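Local coordinates for E2A dna-binding protein (Human adenovirus 5, PDB 2WB0) that binds single-stranded DNA and, by forming multimers, unwinds the template without ATP during elongation in viral strand-displacement replication, at residues N175-S178 against G179-G183; R164-V167 against H168-A171; F329-T333 against K334-R338. All coordinates share one frame; numbering follows the deposited sequence.

Contact 1. Residues N175-S178 against G179-G183; sequences NQFS and GKSCG. With ZN (zinc ion), chain B.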
# COMPACT_ATOMS: atom_id res chain seq x y z
N ASN A 175 10.22 -15.23 -10.31
CA ASN A 175 8.82 -15.12 -9.82
C ASN A 175 8.38 -16.34 -8.99
O ASN A 175 7.17 -16.59 -8.81
CB ASN A 175 7.81 -14.78 -10.92
CG ASN A 175 6.58 -14.04 -10.40
OD1 ASN A 175 6.56 -13.49 -9.29
ND2 ASN A 175 5.52 -14.05 -11.19
N GLN A 176 9.37 -17.05 -8.45
CA GLN A 176 9.07 -18.02 -7.43
C GLN A 176 9.77 -17.56 -6.19
O GLN A 176 10.82 -16.89 -6.26
CB GLN A 176 9.46 -19.41 -7.85
CG GLN A 176 8.56 -19.89 -8.99
CD GLN A 176 8.83 -21.34 -9.41
OE1 GLN A 176 9.51 -22.12 -8.67
NE2 GLN A 176 8.36 -21.69 -10.62
N PHE A 177 9.16 -17.86 -5.05
CA PHE A 177 9.66 -17.29 -3.83
C PHE A 177 10.09 -18.36 -2.83
O PHE A 177 9.36 -19.33 -2.58
CB PHE A 177 8.59 -16.36 -3.26
CG PHE A 177 8.08 -15.33 -4.24
CD1 PHE A 177 8.77 -14.12 -4.41
CD2 PHE A 177 6.91 -15.56 -5.01
CE1 PHE A 177 8.29 -13.13 -5.31
CE2 PHE A 177 6.44 -14.58 -5.93
CZ PHE A 177 7.13 -13.37 -6.06
N SER A 178 11.28 -18.18 -2.29
CA SER A 178 11.80 -19.04 -1.23
C SER A 178 11.16 -18.72 0.12
O SER A 178 10.55 -17.65 0.28
CB SER A 178 13.32 -18.83 -1.13
OG SER A 178 13.63 -17.67 -0.36
N GLY A 179 11.40 -19.59 1.11
CA GLY A 179 10.94 -19.39 2.50
C GLY A 179 11.62 -18.22 3.19
O GLY A 179 11.24 -17.83 4.29
N LYS A 180 12.63 -17.64 2.56
CA LYS A 180 13.28 -16.46 3.15
C LYS A 180 13.00 -15.19 2.36
O LYS A 180 13.56 -14.13 2.67
CB LYS A 180 14.78 -16.67 3.20
CG LYS A 180 15.19 -17.77 4.26
CD LYS A 180 16.69 -17.99 4.21
CE LYS A 180 17.14 -19.08 5.23
NZ LYS A 180 16.50 -18.80 6.56
N SER A 181 12.16 -15.30 1.33
CA SER A 181 11.84 -14.15 0.47
C SER A 181 11.05 -13.10 1.22
O SER A 181 10.38 -13.41 2.21
CB SER A 181 10.95 -14.58 -0.68
OG SER A 181 10.76 -13.50 -1.59
N CYS A 182 11.13 -11.83 0.75
CA CYS A 182 10.21 -10.77 1.18
C CYS A 182 9.00 -10.71 0.23
O CYS A 182 8.05 -9.98 0.51
CB CYS A 182 10.91 -9.37 1.22
SG CYS A 182 11.59 -8.91 -0.38
N GLY A 183 9.04 -11.49 -0.85
CA GLY A 183 7.92 -11.61 -1.80
C GLY A 183 7.95 -10.55 -2.92
O GLY A 183 7.03 -10.48 -3.72
ZN ZN B . 13.88 -9.30 -0.08
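The ring of Phe177 meets Ser181 at its edge, with Ser181 OG close to the ring plane and 3.5 Å from Phe177 CD1. Gly183 O approaches Phe177 CE1 obliquely, at 3.3 Å. Asn175 C lies over one face, displaced toward the rim, and the ring also stacks with that of Tyr337. Phe177 CG is anti to its own carbonyl carbon (chi1 -52°), which keeps CG beside the residue's own N and turns the ring toward Ser181 and Gly183. Between the two segments, Ser178 to Ser181 form a type I beta turn closed by Ser181 N bonding to Ser178 O at 3.0 Å. Ser178 OG adds a second bond to the turn, accepting from Lys180 N at 3.1 Å, and also bonds to His168 O. Beyond the turn, Ser181 OG takes the N-H of Gly183 at 2.7 Å, an ST turn bracketing Cys182, one of the four zinc ligands with Cys111, His113 and Cys166. That hydroxyl also bonds to Asp169, so two hydrogen bonds hold it beside the metal site. Both segments lie in the loop between strands 158-165 and 185-186, and Asn175 and Phe177 both pack on Phe185 of the latter.

Contact 2. Residues R164-V167 against H168-A171; sequences RCCV and HDAA. With ZN (zinc ion), chain B.
Cys166 belongs to the zinc site completed by Cys111, His113 and Cys182, and the turn leading out of it is bonded to the metal-binding sulfur. Cys166 SG, 2.4 Å from the zinc ion, accepts from His168 N at 3.5 Å. Its torsion, with SG opposite the residue's own N (chi1 170°), sets the sulfur beside the carbonyl carbon, where the onward chain can reach it. Such an N-H to thiolate bond probably eases the negative charge on the sulfur. The same atom lies at the edge of the His168 imidazole, in its plane and 3.6 Å from His168 CD2, while Val167 CG1 makes an off-centre CH-pi contact, 4.1 Å from the centroid of that ring. Two backbone bonds wind the chain into a short 3-10 turn: Asp169 N to Cys166 O and Ala170 N to Val167 O. One water spans the turn, accepting from Cys166 N at 2.9 Å and donating to Asp169 OD2 at 2.7 Å. Ser181 is a further partner of OD2, and OD1 of the same carboxylate takes the backbone N-H of Ser178. Cys165 SG rests 3.8 Å from Ala170 CA. The turn follows directly on strand 158-165, the middle strand of an antiparallel sheet, and Cys165, Val167 and Ala170 all pack on Ile118 of the adjoining strand 118-124.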
# COMPACT_ATOMS: atom_id res chain seq x y z
N ARG A 164 13.99 -8.62 -11.68
CA ARG A 164 14.75 -8.40 -10.45
C ARG A 164 14.05 -9.22 -9.42
O ARG A 164 12.81 -9.15 -9.31
CB ARG A 164 14.63 -6.92 -9.99
CG ARG A 164 15.08 -5.98 -11.09
CD ARG A 164 16.65 -5.94 -11.07
NE ARG A 164 17.07 -4.65 -11.64
CZ ARG A 164 17.05 -4.45 -12.94
NH1 ARG A 164 16.65 -5.46 -13.66
NH2 ARG A 164 17.41 -3.30 -13.51
N CYS A 165 14.81 -9.94 -8.63
CA CYS A 165 14.31 -10.73 -7.51
C CYS A 165 14.96 -10.33 -6.15
O CYS A 165 16.05 -9.71 -6.10
CB CYS A 165 14.55 -12.24 -7.81
SG CYS A 165 16.32 -12.76 -7.71
N CYS A 166 14.29 -10.67 -5.05
CA CYS A 166 14.85 -10.53 -3.69
C CYS A 166 16.15 -11.38 -3.68
O CYS A 166 16.18 -12.41 -4.32
CB CYS A 166 13.85 -11.15 -2.72
SG CYS A 166 14.53 -11.33 -1.07
N VAL A 167 17.24 -10.95 -3.01
CA VAL A 167 18.48 -11.79 -3.12
C VAL A 167 18.29 -13.22 -2.60
O VAL A 167 18.93 -14.18 -3.09
CB VAL A 167 19.70 -11.10 -2.46
CG1 VAL A 167 19.49 -10.95 -0.95
CG2 VAL A 167 20.95 -11.86 -2.81
N HIS A 168 17.35 -13.39 -1.66
CA HIS A 168 17.10 -14.70 -1.07
C HIS A 168 16.41 -15.63 -2.03
O HIS A 168 16.37 -16.84 -1.80
CB HIS A 168 16.28 -14.52 0.18
CG HIS A 168 16.98 -13.66 1.20
ND1 HIS A 168 17.83 -14.17 2.14
CD2 HIS A 168 16.94 -12.32 1.41
CE1 HIS A 168 18.31 -13.19 2.89
NE2 HIS A 168 17.78 -12.05 2.47
N ASP A 169 15.95 -15.08 -3.14
CA ASP A 169 15.40 -15.87 -4.25
C ASP A 169 16.35 -16.09 -5.39
O ASP A 169 15.91 -16.58 -6.44
CB ASP A 169 14.09 -15.21 -4.73
CG ASP A 169 13.02 -15.14 -3.61
OD1 ASP A 169 13.03 -16.05 -2.71
OD2 ASP A 169 12.20 -14.19 -3.60
N ALA A 170 17.64 -15.74 -5.23
CA ALA A 170 18.52 -15.63 -6.43
C ALA A 170 18.73 -16.97 -7.16
O ALA A 170 18.92 -17.01 -8.38
CB ALA A 170 19.88 -14.95 -6.09
N ALA A 171 18.57 -18.07 -6.44
CA ALA A 171 18.69 -19.41 -7.05
C ALA A 171 17.31 -20.05 -7.39
O ALA A 171 17.25 -21.20 -7.80
CB ALA A 171 19.54 -20.33 -6.09
ZN ZN B . 13.88 -9.30 -0.08
O HOH W 1 12.03 -12.33 -5.61

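Contact 3. Residues F329-T333 against K334-R338; sequences FKWST and KHQYR
His335 is wedged between side chains that precede it: Phe329 CE1 lies over one face of the imidazole, toward its rim and 3.4 Å from His335 CD2, and Lys334 CG covers the centre of the opposite face. The two aromatic planes are inclined at 36°, an oblique pairing with centroids 5.0 Å apart. Lys330 O sits at the imidazole edge, in its plane. The base of the side chain is packed as well, His335 CB lying 3.6 Å from Trp331 CZ3 as the two side chains run by one another, pointing opposite ways. Through its backbone, His335 joins Thr333 in a short 3-10 turn within the loop that follows helix 300-315: His335 N bonds to Ser332 O at 3.0 Å, and Gln336 N to Thr333 O at 2.9 Å. Gln336 CB also lies 3.1 Å from Thr333 O. Lys334, in the middle of the turn, has CG lodged between its own N and carbonyl carbon (chi1 55°), which places CG 3.2 Å from Ser332 OG; beyond it the chain runs on extended. Trp331 CH2 approaches His335 O obliquely, and its indole meets the ring of the zinc ligand His113.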
# COMPACT_ATOMS: atom_id res chain seq x y z
N PHE A 329 9.09 1.26 8.41
CA PHE A 329 9.20 -0.15 8.13
C PHE A 329 10.57 -0.68 8.52
O PHE A 329 11.61 -0.06 8.24
CB PHE A 329 9.02 -0.42 6.62
CG PHE A 329 9.07 -1.88 6.28
CD1 PHE A 329 7.99 -2.70 6.58
CD2 PHE A 329 10.19 -2.45 5.65
CE1 PHE A 329 8.01 -4.05 6.27
CE2 PHE A 329 10.23 -3.77 5.35
CZ PHE A 329 9.09 -4.60 5.61
N LYS A 330 10.56 -1.83 9.14
CA LYS A 330 11.81 -2.57 9.49
C LYS A 330 11.62 -3.99 9.06
O LYS A 330 10.57 -4.57 9.39
CB LYS A 330 11.97 -2.58 11.04
CG LYS A 330 12.07 -1.18 11.67
CD LYS A 330 11.56 -1.15 13.19
CE LYS A 330 12.70 -0.95 14.20
NZ LYS A 330 12.20 -0.49 15.56
N TRP A 331 12.61 -4.61 8.41
CA TRP A 331 12.43 -5.98 7.96
C TRP A 331 12.36 -6.87 9.20
O TRP A 331 13.13 -6.66 10.14
CB TRP A 331 13.59 -6.48 7.05
CG TRP A 331 13.36 -7.93 6.77
CD1 TRP A 331 14.03 -9.03 7.28
CD2 TRP A 331 12.30 -8.45 5.95
NE1 TRP A 331 13.41 -10.20 6.83
CE2 TRP A 331 12.36 -9.84 6.01
CE3 TRP A 331 11.27 -7.83 5.20
CZ2 TRP A 331 11.44 -10.65 5.33
CZ3 TRP A 331 10.35 -8.67 4.50
CH2 TRP A 331 10.45 -10.04 4.60
N SER A 332 11.45 -7.84 9.23
CA SER A 332 11.48 -8.83 10.28
C SER A 332 10.80 -10.06 9.75
O SER A 332 10.18 -10.01 8.69
CB SER A 332 10.77 -8.32 11.55
OG SER A 332 9.38 -8.33 11.40
N THR A 333 10.88 -11.15 10.49
CA THR A 333 10.45 -12.40 9.96
C THR A 333 8.95 -12.47 9.86
O THR A 333 8.45 -13.25 9.05
CB THR A 333 11.04 -13.62 10.75
OG1 THR A 333 10.54 -13.54 12.07
CG2 THR A 333 12.50 -13.52 10.83
N LYS A 334 8.21 -11.62 10.59
CA LYS A 334 6.77 -11.64 10.39
C LYS A 334 6.38 -11.29 8.95
O LYS A 334 5.29 -11.67 8.53
CB LYS A 334 5.96 -10.74 11.37
CG LYS A 334 6.36 -9.29 11.42
CD LYS A 334 5.27 -8.38 12.05
CE LYS A 334 5.89 -7.07 12.68
NZ LYS A 334 4.95 -6.20 13.51
N HIS A 335 7.23 -10.57 8.21
CA HIS A 335 6.83 -10.22 6.85
C HIS A 335 7.37 -11.24 5.84
O HIS A 335 7.14 -11.12 4.63
CB HIS A 335 7.35 -8.82 6.43
CG HIS A 335 6.97 -7.72 7.40
ND1 HIS A 335 5.66 -7.41 7.68
CD2 HIS A 335 7.73 -6.90 8.16
CE1 HIS A 335 5.63 -6.42 8.55
NE2 HIS A 335 6.88 -6.08 8.84
N GLN A 336 8.11 -12.21 6.33
CA GLN A 336 8.65 -13.23 5.43
C GLN A 336 7.60 -14.02 4.66
O GLN A 336 6.56 -14.38 5.22
CB GLN A 336 9.47 -14.21 6.28
CG GLN A 336 10.41 -15.02 5.54
CD GLN A 336 11.44 -15.60 6.51
OE1 GLN A 336 12.60 -15.16 6.58
NE2 GLN A 336 10.99 -16.54 7.28
N TYR A 337 7.87 -14.28 3.38
CA TYR A 337 6.98 -15.01 2.53
C TYR A 337 6.83 -16.41 3.15
O TYR A 337 7.81 -16.95 3.68
CB TYR A 337 7.63 -15.18 1.16
CG TYR A 337 6.75 -15.75 0.13
CD1 TYR A 337 6.68 -17.13 -0.08
CD2 TYR A 337 6.02 -14.92 -0.71
CE1 TYR A 337 5.85 -17.66 -1.08
CE2 TYR A 337 5.22 -15.43 -1.73
CZ TYR A 337 5.12 -16.81 -1.87
OH TYR A 337 4.35 -17.28 -2.88
N ARG A 338 5.59 -16.93 3.11
CA ARG A 338 5.32 -18.26 3.61
C ARG A 338 5.21 -19.23 2.50
O ARG A 338 4.16 -19.40 1.86
CB ARG A 338 4.09 -18.31 4.54
CG ARG A 338 4.31 -17.38 5.77
CD ARG A 338 3.13 -17.47 6.79
NE ARG A 338 3.08 -18.83 7.42
CZ ARG A 338 2.02 -19.63 7.47
NH1 ARG A 338 0.84 -19.28 6.95
NH2 ARG A 338 2.16 -20.82 8.02
O HOH W 2 6.21 -14.80 7.86

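Contacts 1 and 2 are partly buried and share one zinc site, each giving it a cysteine, whereas contact 3 is a surface turn in the loop after helix 300-315 that binds no metal itself. The first two belong to the same connection between strands 158-165 and 185-186, and they interlock through polar groups of Asp169, Ser178 and Ser181. Contact 3 reaches contact 1 differently: Tyr337 N bonds to Ser181 O, and the indole of Trp331 packs on Cys182 CB. It does not touch contact 2. Both 164-171 and 329-338 contain short 3-10 turns, one leaning on metal-bound sulfur, the other on aromatic rings, while 175-183 uses a beta turn and an ST turn.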